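Local coordinates for crystal protein (Bacillus thuringiensis serovar dakota, PDB 2ZTB) that recognises cancer cells as a bacterial toxin and, like its aerolysin-type relatives, probably kills them by forming beta-barrel pores in their membranes, at residues A[3-8]-A[62-67]; A[99-104]-A[155-160]; A[108-113]-A[136-141]; A[38-43]-A[193-198]. All blocks are in the same frame, centred on the assembly; numbering follows the deposited sequence.

Contact 1: residues A[3-8]-A[62-67]; sequences VIREYL and YKNVGT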
# COMPACT_ATOMS: atom_id res chain seq x y z
N VAL A 3 -5.58 10.46 -7.50
CA VAL A 3 -5.56 10.65 -8.96
C VAL A 3 -4.14 10.97 -9.47
O VAL A 3 -3.68 12.12 -9.43
CB VAL A 3 -6.56 11.76 -9.46
CG1 VAL A 3 -7.03 11.45 -10.91
CG2 VAL A 3 -7.77 11.89 -8.50
N ILE A 4 -3.46 9.95 -9.94
CA ILE A 4 -2.06 10.07 -10.35
C ILE A 4 -1.97 10.12 -11.88
O ILE A 4 -2.69 9.42 -12.58
CB ILE A 4 -1.21 8.93 -9.72
CG1 ILE A 4 -1.07 9.16 -8.20
CG2 ILE A 4 0.17 8.79 -10.38
CD1 ILE A 4 -0.96 7.88 -7.38
N ARG A 5 -1.09 10.98 -12.39
CA ARG A 5 -0.88 11.13 -13.82
C ARG A 5 0.55 11.57 -14.06
O ARG A 5 0.91 12.71 -13.78
CB ARG A 5 -1.88 12.12 -14.42
CG ARG A 5 -1.75 12.34 -15.93
CD ARG A 5 -3.07 12.86 -16.47
NE ARG A 5 -3.01 13.22 -17.88
CZ ARG A 5 -3.27 12.39 -18.90
NH1 ARG A 5 -3.60 11.13 -18.68
NH2 ARG A 5 -3.20 12.85 -20.14
N GLU A 6 1.37 10.67 -14.58
CA GLU A 6 2.76 11.01 -14.84
C GLU A 6 3.24 10.41 -16.15
O GLU A 6 2.55 9.60 -16.76
CB GLU A 6 3.66 10.63 -13.65
CG GLU A 6 3.48 9.23 -13.10
CD GLU A 6 4.38 8.96 -11.89
OE1 GLU A 6 5.41 8.26 -12.06
OE2 GLU A 6 4.07 9.44 -10.78
N TYR A 7 4.42 10.85 -16.59
CA TYR A 7 5.04 10.36 -17.79
C TYR A 7 5.29 8.86 -17.73
O TYR A 7 5.61 8.30 -16.66
CB TYR A 7 6.34 11.10 -18.07
CG TYR A 7 6.18 12.53 -18.55
CD1 TYR A 7 5.07 12.94 -19.31
CD2 TYR A 7 7.16 13.48 -18.28
CE1 TYR A 7 4.93 14.26 -19.75
CE2 TYR A 7 7.04 14.80 -18.72
CZ TYR A 7 5.93 15.19 -19.46
OH TYR A 7 5.81 16.51 -19.89
N LEU A 8 5.13 8.21 -18.87
CA LEU A 8 5.56 6.83 -19.03
C LEU A 8 7.04 6.89 -19.40
O LEU A 8 7.48 7.77 -20.15
CB LEU A 8 4.72 6.14 -20.11
CG LEU A 8 4.99 4.65 -20.37
CD1 LEU A 8 4.51 3.78 -19.21
CD2 LEU A 8 4.34 4.22 -21.71
N TYR A 62 1.36 9.21 -20.91
CA TYR A 62 1.18 9.19 -19.47
C TYR A 62 0.68 7.86 -18.99
O TYR A 62 -0.08 7.19 -19.69
CB TYR A 62 0.17 10.27 -19.03
CG TYR A 62 0.46 11.66 -19.53
CD1 TYR A 62 -0.10 12.13 -20.72
CD2 TYR A 62 1.29 12.52 -18.81
CE1 TYR A 62 0.15 13.41 -21.19
CE2 TYR A 62 1.55 13.82 -19.27
CZ TYR A 62 0.98 14.25 -20.46
OH TYR A 62 1.23 15.54 -20.91
N LYS A 63 1.13 7.48 -17.80
CA LYS A 63 0.53 6.42 -17.00
C LYS A 63 -0.32 7.09 -15.90
O LYS A 63 0.01 8.18 -15.41
CB LYS A 63 1.60 5.50 -16.41
CG LYS A 63 2.76 6.20 -15.69
CD LYS A 63 3.61 5.17 -14.95
CE LYS A 63 4.62 5.80 -14.03
NZ LYS A 63 5.78 6.47 -14.68
N ASN A 64 -1.42 6.43 -15.55
CA ASN A 64 -2.43 6.99 -14.66
C ASN A 64 -2.87 5.92 -13.67
O ASN A 64 -2.97 4.75 -14.03
CB ASN A 64 -3.68 7.43 -15.43
CG ASN A 64 -3.38 8.34 -16.61
OD1 ASN A 64 -3.05 7.89 -17.71
ND2 ASN A 64 -3.51 9.63 -16.39
N VAL A 65 -3.17 6.34 -12.45
CA VAL A 65 -3.85 5.49 -11.48
C VAL A 65 -5.28 6.01 -11.40
O VAL A 65 -5.51 7.22 -11.29
CB VAL A 65 -3.15 5.52 -10.08
CG1 VAL A 65 -3.84 4.58 -9.09
CG2 VAL A 65 -1.66 5.17 -10.21
N GLY A 66 -6.25 5.11 -11.49
CA GLY A 66 -7.65 5.50 -11.39
C GLY A 66 -8.08 5.51 -9.93
O GLY A 66 -7.25 5.53 -9.01
N THR A 67 -9.39 5.49 -9.72
CA THR A 67 -9.97 5.55 -8.39
C THR A 67 -9.73 4.23 -7.69
O THR A 67 -9.98 3.16 -8.26
CB THR A 67 -11.48 5.86 -8.48
OG1 THR A 67 -11.68 6.96 -9.37
CG2 THR A 67 -12.05 6.21 -7.11
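The ammonium group of K63 has four partners. Its NZ donates a bond to Y7 O at 2.7 Å, running nearly along the C=O axis. A weaker one, part of a salt bridge, spans 3.2 Å from NZ to E6 OE1, while beyond the two segments E12 adds a second carboxylate and F122 a cation-pi contact. K63 reaches this spot because CG sits in the crowded position between backbone N and carbonyl carbon (chi1 50°) and because the chain, otherwise extended, bends at its last torsion. E6, with the same crowded first torsion, crosses it obliquely; its carboxylate is positioned by S124 and T123. Beneath the pair, strands 4-7 and 62-65 run antiparallel, and E6 and K63 form a hydrogen-bonded pair, with E6 N to K63 O at 3.0 Å and K63 N to E6 O at 2.8 Å. R5 and its partner N64 point to the other face; from there the extended R5 side chain, CG anti to the backbone N, lays its guanidinium on one face of the Y62 ring, centres 4.2 Å apart and planes at 29°, an off-centre cation-pi stack whose charge is paired with D192. Y7 lies alongside Y62 with the ring planes slid apart, so the two overlap little, although Y7 CE1 and Y62 CE2 approach to 3.4 Å. Each cation thus meets both carboxylate and aromatic partners, which probably keeps K63 protonated despite its burial and shows how a short N-terminal strand can be tied to a long one by charge as well as by backbone pairing.

Contact 2: residues A[99-104]-A[155-160]; sequences TITITG and TVSKSV. With EDO (1,2-ethanediol), chain F; EDO (1,2-ethanediol), chain G.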
# COMPACT_ATOMS: atom_id res chain seq x y z
N THR A 99 -7.37 -1.67 47.50
CA THR A 99 -7.62 -1.15 46.17
C THR A 99 -6.28 -0.91 45.47
O THR A 99 -5.45 -0.14 45.93
CB THR A 99 -8.49 0.12 46.20
OG1 THR A 99 -9.68 -0.13 46.96
CG2 THR A 99 -8.90 0.53 44.79
N ILE A 100 -6.08 -1.61 44.36
CA ILE A 100 -4.87 -1.46 43.57
C ILE A 100 -5.20 -0.94 42.18
O ILE A 100 -6.36 -0.97 41.75
CB ILE A 100 -4.04 -2.78 43.49
CG1 ILE A 100 -4.82 -3.88 42.74
CG2 ILE A 100 -3.58 -3.24 44.91
CD1 ILE A 100 -3.93 -4.86 41.97
N THR A 101 -4.18 -0.44 41.50
CA THR A 101 -4.26 -0.04 40.11
C THR A 101 -3.35 -0.96 39.28
O THR A 101 -2.18 -1.13 39.59
CB THR A 101 -3.86 1.44 39.93
OG1 THR A 101 -4.77 2.28 40.65
CG2 THR A 101 -3.89 1.83 38.45
N ILE A 102 -3.93 -1.57 38.26
CA ILE A 102 -3.20 -2.41 37.32
C ILE A 102 -3.12 -1.67 35.97
O ILE A 102 -4.11 -1.11 35.50
CB ILE A 102 -3.82 -3.88 37.24
CG1 ILE A 102 -2.99 -4.78 36.32
CG2 ILE A 102 -5.28 -3.88 36.73
CD1 ILE A 102 -3.13 -6.30 36.62
N THR A 103 -1.93 -1.64 35.37
CA THR A 103 -1.64 -0.83 34.19
C THR A 103 -0.97 -1.67 33.12
O THR A 103 -0.06 -2.45 33.41
CB THR A 103 -0.73 0.39 34.53
OG1 THR A 103 -1.30 1.12 35.63
CG2 THR A 103 -0.62 1.35 33.34
N GLY A 104 -1.45 -1.52 31.88
CA GLY A 104 -0.83 -2.13 30.71
C GLY A 104 -0.73 -1.11 29.58
O GLY A 104 -1.41 -0.09 29.58
N THR A 155 -2.33 3.35 26.75
CA THR A 155 -2.07 2.96 28.14
C THR A 155 -3.43 2.84 28.83
O THR A 155 -4.26 3.76 28.76
CB THR A 155 -1.17 4.00 28.88
OG1 THR A 155 0.05 4.17 28.15
CG2 THR A 155 -0.81 3.54 30.23
N VAL A 156 -3.65 1.71 29.50
CA VAL A 156 -4.91 1.46 30.20
C VAL A 156 -4.63 1.10 31.66
O VAL A 156 -3.95 0.11 31.93
CB VAL A 156 -5.78 0.35 29.51
CG1 VAL A 156 -7.05 0.06 30.30
CG2 VAL A 156 -6.13 0.74 28.09
N SER A 157 -5.15 1.91 32.58
CA SER A 157 -5.13 1.61 34.00
C SER A 157 -6.53 1.29 34.51
O SER A 157 -7.50 1.89 34.08
CB SER A 157 -4.61 2.81 34.80
OG SER A 157 -3.22 2.95 34.63
N LYS A 158 -6.60 0.34 35.44
CA LYS A 158 -7.85 0.01 36.10
C LYS A 158 -7.63 -0.15 37.59
O LYS A 158 -6.72 -0.86 38.02
CB LYS A 158 -8.50 -1.24 35.48
CG LYS A 158 -8.99 -1.02 34.04
CD LYS A 158 -9.99 -2.06 33.55
CE LYS A 158 -11.32 -1.96 34.27
NZ LYS A 158 -12.18 -3.16 34.00
N SER A 159 -8.44 0.55 38.38
CA SER A 159 -8.46 0.31 39.82
C SER A 159 -9.36 -0.88 40.10
O SER A 159 -10.33 -1.11 39.38
CB SER A 159 -8.94 1.54 40.60
OG SER A 159 -10.27 1.87 40.26
N VAL A 160 -9.01 -1.66 41.11
CA VAL A 160 -9.78 -2.83 41.50
C VAL A 160 -9.61 -3.10 43.00
O VAL A 160 -8.52 -2.96 43.55
CB VAL A 160 -9.45 -4.08 40.59
CG1 VAL A 160 -7.98 -4.48 40.69
CG2 VAL A 160 -10.36 -5.27 40.90
C1 EDO F . -2.36 5.88 32.94
O1 EDO F . -2.53 4.46 32.89
C2 EDO F . -3.08 6.46 31.73
O2 EDO F . -3.91 5.42 31.20
C1 EDO G . 1.52 -2.28 37.11
O1 EDO G . 0.39 -3.04 36.67
C2 EDO G . 2.79 -2.86 36.47
O2 EDO G . 3.88 -1.92 36.55
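Peptide units are the flat groups here, for neither segment contains an aromatic ring. Their edges meet between strands 99-104 and 155-160, where six N-H...O=C bonds join the pairs I100-V160, I102-K158 and G104-V156; the I102 N to K158 O bond, at 2.9 Å and 168°, lies in the carbonyl plane. One face of the sheet bears T101, T103, S157 and S159, the other I100, I102, K158 and V160. On the hydroxyl face, T103 and S157 are non-hydrogen-bonded partners in the backbone sense, and their side chains supply the missing link: T103 OG1 and S157 OG, each anti to its own carbonyl carbon, stand 2.8 Å apart in a hydrogen bond of undetermined direction. Beside it T103 CG2 and T155 CG2 touch at 3.8 Å. A 1,2-ethanediol, probably from the crystallisation liquor, bridges S157 OG and T155 O, with a very short 2.4 Å from S157 OG to its O1. A second diol takes the outward N-H of T103, 3.0 Å from T103 N to its O1. On the opposite face, I100 and V160 lie side by side, CG1 to CG1 at 3.8 Å, both with CG1 in the crowded position; I172 packs against I100, I102 and V160, whereas the ammonium group of K158 leads away to a hydrogen bond with T240. This alternation of hydroxyl and aliphatic residues, one set exposed and the other packed on further strands, is consistent with the long antiparallel sheets of aerolysin-type toxins, to which parasporin-2 probably belongs.

Contact 3: residues A[108-113]-A[136-141]; sequences NTSTVT and GEVSFS
Packing is close at one end of this contact and thinner at the other. The strands, 43° apart and 8.2 Å between axes, meet through side chains rather than backbone bonds. At the tight end V112 and F140 reach toward each other tip to tip. V112 CB stands over one face of the F140 ring, 3.8 Å from its centroid and 17° off the normal, in a CH-pi contact, and V112 CG1, in the crowded position between backbone N and carbonyl carbon, comes to 3.6 Å from F140 CD2. The ring's far edge is engaged as well: F140 CZ lies 3.2 Å from S110 O, in the ring plane, so the positive rim probably meets the carbonyl favourably. The S110 backbone is itself hydrogen-bonded to T150 of strand 147-164. The looser end is V138, whose CG2 meets S110 OG at 3.7 Å with no polar bond between them; the hydroxyl is satisfied by N232 instead. On the other side of segment 136-141, E137, S139 and S141 turn to solvent, E137 pairing with K129. Apolar residues thus alternate with polar ones along one strand of the two-stranded sheet 126-132/136-142. Such an amphipathic hairpin, its greasy side laid on the main sheet, is consistent with the stowed membrane-inserting hairpin of aerolysin-type beta-pore-forming toxins.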
# COMPACT_ATOMS: atom_id res chain seq x y z
N ASN A 108 -0.68 0.08 19.07
CA ASN A 108 -1.51 -0.12 17.89
C ASN A 108 -0.64 0.07 16.66
O ASN A 108 0.19 0.97 16.64
CB ASN A 108 -2.67 0.89 17.82
CG ASN A 108 -3.65 0.78 18.98
OD1 ASN A 108 -3.77 -0.26 19.64
ND2 ASN A 108 -4.38 1.85 19.21
N THR A 109 -0.82 -0.77 15.65
CA THR A 109 -0.15 -0.55 14.36
C THR A 109 -1.15 -0.37 13.23
O THR A 109 -2.21 -1.01 13.20
CB THR A 109 0.85 -1.67 14.01
OG1 THR A 109 0.18 -2.94 14.03
CG2 THR A 109 2.02 -1.70 14.98
N SER A 110 -0.80 0.51 12.30
CA SER A 110 -1.50 0.65 11.01
C SER A 110 -0.49 0.44 9.89
O SER A 110 0.51 1.14 9.84
CB SER A 110 -2.11 2.04 10.86
OG SER A 110 -2.85 2.39 12.02
N THR A 111 -0.77 -0.52 9.02
CA THR A 111 0.15 -0.89 7.94
C THR A 111 -0.48 -0.70 6.54
O THR A 111 -1.62 -1.11 6.32
CB THR A 111 0.67 -2.33 8.14
OG1 THR A 111 1.32 -2.41 9.42
CG2 THR A 111 1.66 -2.76 7.02
N VAL A 112 0.23 -0.04 5.63
CA VAL A 112 -0.14 -0.04 4.20
C VAL A 112 0.92 -0.82 3.37
O VAL A 112 2.11 -0.84 3.70
CB VAL A 112 -0.37 1.41 3.65
CG1 VAL A 112 0.95 2.19 3.53
CG2 VAL A 112 -1.13 1.40 2.31
N THR A 113 0.45 -1.51 2.33
CA THR A 113 1.31 -2.18 1.34
C THR A 113 0.63 -2.05 -0.03
O THR A 113 -0.61 -2.05 -0.13
CB THR A 113 1.64 -3.65 1.73
OG1 THR A 113 2.71 -4.16 0.93
CG2 THR A 113 0.42 -4.57 1.62
N GLY A 136 -10.75 2.63 13.82
CA GLY A 136 -10.96 4.02 13.44
C GLY A 136 -10.29 4.40 12.14
O GLY A 136 -9.89 3.54 11.36
N GLU A 137 -10.17 5.71 11.90
CA GLU A 137 -9.64 6.22 10.64
C GLU A 137 -8.13 6.08 10.54
O GLU A 137 -7.40 6.43 11.47
CB GLU A 137 -10.03 7.68 10.37
CG GLU A 137 -9.68 8.09 8.92
CD GLU A 137 -9.63 9.59 8.67
OE1 GLU A 137 -10.60 10.30 9.01
OE2 GLU A 137 -8.61 10.06 8.11
N VAL A 138 -7.71 5.55 9.39
CA VAL A 138 -6.32 5.36 9.03
C VAL A 138 -6.09 6.07 7.68
O VAL A 138 -6.88 5.92 6.75
CB VAL A 138 -6.01 3.84 8.96
CG1 VAL A 138 -4.71 3.56 8.28
CG2 VAL A 138 -6.02 3.22 10.37
N SER A 139 -5.04 6.89 7.58
CA SER A 139 -4.63 7.43 6.28
C SER A 139 -3.12 7.32 6.03
O SER A 139 -2.31 7.36 6.96
CB SER A 139 -5.09 8.87 6.11
OG SER A 139 -4.31 9.73 6.89
N PHE A 140 -2.77 7.18 4.75
CA PHE A 140 -1.39 7.04 4.30
C PHE A 140 -1.17 7.82 3.00
O PHE A 140 -2.06 7.89 2.14
CB PHE A 140 -1.05 5.57 4.04
CG PHE A 140 -0.89 4.72 5.28
CD1 PHE A 140 -1.93 3.91 5.73
CD2 PHE A 140 0.31 4.69 5.98
CE1 PHE A 140 -1.78 3.13 6.87
CE2 PHE A 140 0.48 3.91 7.11
CZ PHE A 140 -0.57 3.13 7.55
N SER A 141 0.00 8.42 2.87
CA SER A 141 0.49 8.93 1.58
C SER A 141 1.71 8.07 1.24
O SER A 141 2.79 8.22 1.82
CB SER A 141 0.85 10.42 1.68
OG SER A 141 0.89 11.03 0.39

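Contact 4: residues A[38-43]-A[193-198]; sequences IALNNE and GYFGAN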
# COMPACT_ATOMS: atom_id res chain seq x y z
N ILE A 38 13.30 5.80 -31.96
CA ILE A 38 11.96 6.00 -31.39
C ILE A 38 12.08 6.99 -30.23
O ILE A 38 13.18 7.30 -29.81
CB ILE A 38 11.29 4.66 -30.94
CG1 ILE A 38 12.06 3.99 -29.79
CG2 ILE A 38 11.06 3.71 -32.19
CD1 ILE A 38 11.35 2.80 -29.11
N ALA A 39 10.95 7.47 -29.73
CA ALA A 39 10.93 8.53 -28.74
C ALA A 39 9.68 8.45 -27.86
O ALA A 39 8.62 8.03 -28.31
CB ALA A 39 11.01 9.89 -29.42
N LEU A 40 9.85 8.84 -26.60
CA LEU A 40 8.79 8.85 -25.61
C LEU A 40 9.06 10.03 -24.73
O LEU A 40 10.14 10.11 -24.12
CB LEU A 40 8.82 7.56 -24.78
CG LEU A 40 7.84 7.31 -23.63
CD1 LEU A 40 6.39 7.29 -24.12
CD2 LEU A 40 8.18 6.00 -22.94
N ASN A 41 8.10 10.94 -24.64
CA ASN A 41 8.23 12.12 -23.78
C ASN A 41 9.62 12.78 -23.97
O ASN A 41 9.91 13.27 -25.06
CB ASN A 41 7.92 11.75 -22.33
CG ASN A 41 6.52 11.17 -22.17
OD1 ASN A 41 5.55 11.75 -22.62
ND2 ASN A 41 6.42 10.01 -21.52
N ASN A 42 10.47 12.74 -22.94
CA ASN A 42 11.82 13.34 -23.05
C ASN A 42 13.00 12.38 -23.31
O ASN A 42 14.17 12.77 -23.19
CB ASN A 42 12.12 14.25 -21.85
CG ASN A 42 11.26 15.51 -21.87
OD1 ASN A 42 10.25 15.58 -21.06
ND2 ASN A 42 11.66 16.52 -22.80
N GLU A 43 12.69 11.15 -23.72
CA GLU A 43 13.70 10.12 -23.98
C GLU A 43 13.62 9.67 -25.43
O GLU A 43 12.61 9.87 -26.10
CB GLU A 43 13.44 8.89 -23.12
CG GLU A 43 13.48 9.06 -21.62
CD GLU A 43 12.77 7.92 -20.94
OE1 GLU A 43 11.52 7.91 -20.97
OE2 GLU A 43 13.46 7.04 -20.38
N GLY A 193 -1.70 8.50 -24.77
CA GLY A 193 -0.72 9.39 -25.40
C GLY A 193 0.05 8.71 -26.52
O GLY A 193 -0.43 7.75 -27.11
N TYR A 194 1.26 9.20 -26.80
CA TYR A 194 1.93 8.87 -28.06
C TYR A 194 3.38 8.45 -27.92
O TYR A 194 4.05 8.81 -26.94
CB TYR A 194 1.84 10.06 -29.05
CG TYR A 194 0.42 10.54 -29.29
CD1 TYR A 194 -0.20 11.41 -28.39
CD2 TYR A 194 -0.30 10.13 -30.42
CE1 TYR A 194 -1.50 11.85 -28.58
CE2 TYR A 194 -1.61 10.58 -30.63
CZ TYR A 194 -2.20 11.43 -29.69
OH TYR A 194 -3.48 11.89 -29.87
N PHE A 195 3.84 7.68 -28.91
CA PHE A 195 5.25 7.44 -29.18
C PHE A 195 5.64 8.09 -30.51
O PHE A 195 4.79 8.28 -31.40
CB PHE A 195 5.54 5.95 -29.27
CG PHE A 195 5.61 5.25 -27.94
CD1 PHE A 195 4.46 4.95 -27.23
CD2 PHE A 195 6.83 4.82 -27.44
CE1 PHE A 195 4.52 4.28 -26.01
CE2 PHE A 195 6.90 4.14 -26.23
CZ PHE A 195 5.75 3.87 -25.52
N GLY A 196 6.93 8.39 -30.66
CA GLY A 196 7.47 9.01 -31.88
C GLY A 196 8.46 8.06 -32.54
O GLY A 196 9.01 7.19 -31.88
N ALA A 197 8.66 8.21 -33.84
CA ALA A 197 9.69 7.46 -34.55
C ALA A 197 10.27 8.31 -35.66
O ALA A 197 9.54 9.07 -36.32
CB ALA A 197 9.13 6.15 -35.12
N ASN A 198 11.58 8.21 -35.86
CA ASN A 198 12.22 8.86 -37.01
C ASN A 198 12.76 7.85 -37.99
O ASN A 198 13.43 6.88 -37.61
CB ASN A 198 13.31 9.85 -36.58
CG ASN A 198 14.44 9.20 -35.79
OD1 ASN A 198 14.31 8.94 -34.60
ND2 ASN A 198 15.56 8.95 -36.47
O HOH W 1 5.86 10.71 -25.96
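I38, F195 and L40 give up the most surface in this contact, and they divide it into two patches on either side of a short backbone pairing. I38 stands opposite A197 in a non-hydrogen-bonded pair. Its CB rides 3.5 Å from G196 O, and its CG2 meets A197 CB only loosely, at 4.3 Å. Next along, A39 and G196 exchange two backbone bonds of 2.9 Å, A39 N to G196 O and G196 N to A39 O, both donors sitting above the carbonyl planes; the first is bent. L40 then lies alongside F195 and lays CD1 on one face of its ring, 3.9 Å from the centroid and 15° off the normal, a CH-pi contact made possible by CG being anti to the backbone N (chi1 178°). V23 and F27 of helix 20-31 touch the F195 side chain too. Past L40 the strands part, and a water spans the gap by accepting from N41 N and donating to Y194 O. There the chain makes a type II' turn from L40 to E43, closing the tight hairpin 37-40/43-46, so that a two-stranded hairpin is added to the end of a long strand, at the end of the molecule where helix 20-31 packs on the sheet.

How the contacts relate
Strung along an elongated molecule, the four contacts illustrate how one curled antiparallel sheet can serve very different neighbours. Contacts 1 and 4 adjoin, with centres 18 Å apart: L8 O of the first probably accepts a hydrogen bond from N41 ND2 of the second at 2.8 Å, and Y7 packs on N41. Contact 2 lies on the other side of the chain's centre, 67 Å centre to centre from contact 4. Contact 3, nested within the loop that contact 2 closes, shares strand 96-116 with it at 29 Å between centres, and lies about 9 Å from contact 1 at the nearest atoms. A glycerol, probably from the crystallisation liquor, sits about 6 Å from the Y194 side chain of contact 4.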